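Local coordinates for putative hydantoin racemase (Klebsiella pneumoniae subsp. pneumoniae, PDB 3QVL) that racemises allantoin, interconverting its two enantiomers, and probably also acts on other 5-monosubstituted hydantoins, at the interface of chains A and B and the interface of chains A and C. Residues are numbered along the deposited sequence; one frame, centred on the assembly and turned at random. Chains: chain A/B/C, Putative hydantoin racemase.

Chain A uses two separate surfaces to meet two copies of itself: contact 1 joins it to chain B and contact 2 to chain C. The centres of the C-alpha atoms of the two contacts lie about 27 Å apart, and the chain A residues described for them do not overlap. Contact 1 draws on helix 83-89 and the C-terminal loops and, from chain B, helix 48-68; contact 2 draws on strand 94-96 and helices 97-108 and 203-216. Helix 83-89 and strand 94-96 lie close in sequence, linking the surfaces. Each interface is two-fold symmetric, consistent with the deposited assembly of six copies.

Contact 1: the interface of chains A and B. Residues chain A 89, 230, 235, 242-243; chain B 42, 49, 53.
A two-fold symmetric interface joins chains A and B of this HyuE-family (Asp/Glu/hydantoin) racemase, and in the deposited hexamer it pairs subunits by inserting an aromatic side chain of one into a pocket of the other, a pairing that may also hold in solution; the patch around B:Phe49 is mainly hydrophobic. B:Phe49, near the start of helix 48-68, is the inserted group and has 88 Å² of surface hidden by chain A. Its CG lies anti to the backbone N (chi1 174°), which carries the ring away from its own helix and into the partner. A:Pro230 lies over one face at the root of the ring, its CG 3.6 Å from B:Phe49 CG. A:Leu89 puts its CD2 methyl 3.9 Å from B:Phe49 CE1. At the far end A:Leu235 arrives from the opposite direction, with CD1 in the ring plane at the edge, 3.9 Å from B:Phe49 CZ. The same CZ also meets A:Asn243 CB, which comes from the proline side at 4.0 Å, and A:Leu242 CB, which lies nearer the ring plane at 3.9 Å. One helical turn on, B:Ile53 offers CG1 to A:Leu242 CD1 at 3.8 Å, the two side chains reaching tip to tip. The other methyl of A:Leu235, CD2, bridges B:Ile53 CD1 and B:Val42 CG2; A:Leu235 runs alongside the valine but crosses the isoleucine almost perpendicularly.

Contact 2: the interface of chains A and C. Residues chain A 95, 103-104, 107, 210; chain C 103-104, 107, 210.
Helices 97-108 and 203-216 of chain A meet the same two helices of chain C, and strand 94-96 adds to the border on each side, as A:Ile95 shows for chain A. The surfaces are related by a two-fold axis, so the contacts occur in pairs, and they join subunits within the deposited hexamer of this racemase. A:His103 and C:His103 run antiparallel past one another near the axis. Their rings stand edge-to-face, with planes at 80° and centroids 4.8 Å apart, although the separation of the two CD2 atoms is too short to be reliable. Each ring has the CB of the other histidine in its plane at the edge, while the methionine of the partner helix takes one face: C:Met107 CE lies 3.8 Å from the centroid of the A:His103 ring, a CH-pi contact displaced toward the rim. The extended chain of C:Met107 beyond CG delivers that methyl across the dyad, and A:Met107 does the same to C:His103. Farther back along C:Met107, its CB receives A:Ile95 CD1 at 3.7 Å, the two side chains meeting at a slant. The Met210 chains instead fold at chi2 and chi3 (-51° and 94°), bringing both sulfur and methyl to the axis: A:Met210 SD is 3.7 Å from C:Met210 SD, with the side chains crossing at about a right angle. That sulfur also touches C:Met107 CE at 3.8 Å, connecting the thioether cluster to the histidine pair. On its flank, C:Met104 CE approaches A:Met210 SD to 4.0 Å.

Contact 1: the interface of chains A and B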
# COMPACT_ATOMS: atom_id res chain seq x y z
N LEU A 89 -25.21 13.93 9.34
CA LEU A 89 -26.53 14.54 9.46
C LEU A 89 -27.62 13.55 9.86
O LEU A 89 -28.47 13.87 10.69
CB LEU A 89 -26.91 15.27 8.16
CG LEU A 89 -28.17 16.14 8.14
CD1 LEU A 89 -28.09 17.29 9.15
CD2 LEU A 89 -28.43 16.69 6.74
N PRO A 230 -23.29 17.25 13.07
CA PRO A 230 -22.49 18.44 12.81
C PRO A 230 -22.49 19.39 14.01
O PRO A 230 -23.49 19.49 14.71
CB PRO A 230 -23.21 19.10 11.62
CG PRO A 230 -23.91 17.98 10.95
CD PRO A 230 -24.32 17.04 12.03
N LEU A 235 -26.05 28.29 9.55
CA LEU A 235 -25.86 28.15 8.11
C LEU A 235 -26.56 29.31 7.41
O LEU A 235 -27.70 29.65 7.74
CB LEU A 235 -26.40 26.80 7.62
CG LEU A 235 -25.88 25.54 8.33
CD1 LEU A 235 -26.63 24.30 7.86
CD2 LEU A 235 -24.37 25.36 8.14
N LEU A 242 -30.60 23.16 5.85
CA LEU A 242 -29.96 21.84 5.86
C LEU A 242 -29.90 21.16 7.23
O LEU A 242 -29.95 19.93 7.32
CB LEU A 242 -28.55 21.91 5.26
CG LEU A 242 -28.42 22.11 3.74
CD1 LEU A 242 -26.96 22.33 3.37
CD2 LEU A 242 -29.00 20.94 2.96
N ASN A 243 -29.79 21.95 8.30
CA ASN A 243 -29.69 21.41 9.65
C ASN A 243 -30.58 22.14 10.67
O ASN A 243 -30.08 22.95 11.46
CB ASN A 243 -28.23 21.38 10.11
CG ASN A 243 -28.01 20.54 11.36
OD1 ASN A 243 -28.82 19.68 11.70
ND2 ASN A 243 -26.89 20.78 12.04
N VAL B 42 -20.91 28.18 5.81
CA VAL B 42 -20.65 27.81 7.20
C VAL B 42 -19.49 28.66 7.76
O VAL B 42 -18.50 28.87 7.07
CB VAL B 42 -20.38 26.27 7.29
CG1 VAL B 42 -19.05 25.88 6.63
CG2 VAL B 42 -20.44 25.79 8.72
N PHE B 49 -19.98 17.23 6.83
CA PHE B 49 -21.16 18.04 6.51
C PHE B 49 -20.75 19.47 6.17
O PHE B 49 -21.18 20.02 5.15
CB PHE B 49 -22.15 18.01 7.69
CG PHE B 49 -23.33 18.93 7.54
CD1 PHE B 49 -24.46 18.52 6.84
CD2 PHE B 49 -23.33 20.19 8.13
CE1 PHE B 49 -25.56 19.36 6.71
CE2 PHE B 49 -24.43 21.03 8.01
CZ PHE B 49 -25.54 20.62 7.30
N ILE B 53 -20.81 21.66 2.27
CA ILE B 53 -21.33 23.02 2.12
C ILE B 53 -20.24 23.95 1.60
O ILE B 53 -20.46 24.72 0.65
CB ILE B 53 -21.92 23.55 3.45
CG1 ILE B 53 -23.17 22.76 3.83
CG2 ILE B 53 -22.24 25.05 3.35
CD1 ILE B 53 -23.66 23.02 5.24

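Contact 2: the interface of chains A and C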
# COMPACT_ATOMS: atom_id res chain seq x y z
N ILE A 95 -26.02 4.30 3.25
CA ILE A 95 -25.21 3.40 2.43
C ILE A 95 -25.14 3.90 0.99
O ILE A 95 -26.17 4.17 0.37
CB ILE A 95 -25.75 1.94 2.46
CG1 ILE A 95 -25.96 1.45 3.91
CG2 ILE A 95 -24.83 0.99 1.68
CD1 ILE A 95 -24.70 1.40 4.77
N HIS A 103 -18.84 -4.10 -1.76
CA HIS A 103 -18.93 -4.96 -0.59
C HIS A 103 -19.50 -6.34 -0.94
O HIS A 103 -18.95 -7.36 -0.52
CB HIS A 103 -19.76 -4.30 0.52
CG HIS A 103 -18.98 -3.39 1.41
ND1 HIS A 103 -18.57 -2.14 1.02
CD2 HIS A 103 -18.55 -3.54 2.69
CE1 HIS A 103 -17.91 -1.56 2.00
NE2 HIS A 103 -17.88 -2.39 3.03
N MET A 104 -20.59 -6.35 -1.70
CA MET A 104 -21.24 -7.59 -2.13
C MET A 104 -20.35 -8.41 -3.07
O MET A 104 -20.34 -9.64 -2.99
CB MET A 104 -22.58 -7.31 -2.82
CG MET A 104 -23.68 -6.73 -1.92
SD MET A 104 -24.18 -7.78 -0.54
CE MET A 104 -23.05 -7.22 0.74
N MET A 107 -17.86 -10.75 -1.58
CA MET A 107 -18.48 -11.87 -0.88
C MET A 107 -18.84 -13.03 -1.81
O MET A 107 -19.12 -14.14 -1.34
CB MET A 107 -19.73 -11.40 -0.13
CG MET A 107 -19.45 -10.43 1.01
SD MET A 107 -20.96 -9.90 1.84
CE MET A 107 -20.31 -8.67 2.96
N MET A 210 -28.42 -3.74 2.71
CA MET A 210 -27.49 -3.34 3.77
C MET A 210 -28.18 -2.52 4.85
O MET A 210 -27.94 -2.73 6.05
CB MET A 210 -26.29 -2.58 3.20
CG MET A 210 -25.33 -3.41 2.33
SD MET A 210 -24.76 -4.95 3.08
CE MET A 210 -25.96 -6.11 2.42
N HIS C 103 -16.97 -5.60 7.44
CA HIS C 103 -17.81 -4.99 6.41
C HIS C 103 -18.86 -4.05 7.02
O HIS C 103 -19.04 -2.93 6.54
CB HIS C 103 -18.49 -6.06 5.54
CG HIS C 103 -17.66 -6.53 4.40
ND1 HIS C 103 -16.58 -7.39 4.56
CD2 HIS C 103 -17.75 -6.29 3.07
CE1 HIS C 103 -16.04 -7.64 3.38
NE2 HIS C 103 -16.73 -6.98 2.46
N MET C 104 -19.54 -4.52 8.06
CA MET C 104 -20.56 -3.73 8.76
C MET C 104 -19.96 -2.51 9.46
O MET C 104 -20.58 -1.45 9.48
CB MET C 104 -21.33 -4.58 9.78
CG MET C 104 -22.20 -5.69 9.19
SD MET C 104 -23.52 -5.14 8.10
CE MET C 104 -22.69 -5.18 6.51
N MET C 107 -19.50 0.63 7.50
CA MET C 107 -20.77 1.24 7.10
C MET C 107 -21.37 2.14 8.18
O MET C 107 -22.28 2.93 7.90
CB MET C 107 -21.78 0.15 6.71
CG MET C 107 -21.40 -0.64 5.47
SD MET C 107 -22.62 -1.90 5.07
CE MET C 107 -21.80 -2.74 3.71
N MET C 210 -25.95 -10.99 5.90
CA MET C 210 -25.29 -10.96 4.60
C MET C 210 -25.77 -12.09 3.69
O MET C 210 -26.02 -11.88 2.51
CB MET C 210 -23.77 -10.98 4.74
CG MET C 210 -23.14 -9.72 5.35
SD MET C 210 -23.65 -8.16 4.59
CE MET C 210 -25.02 -7.70 5.66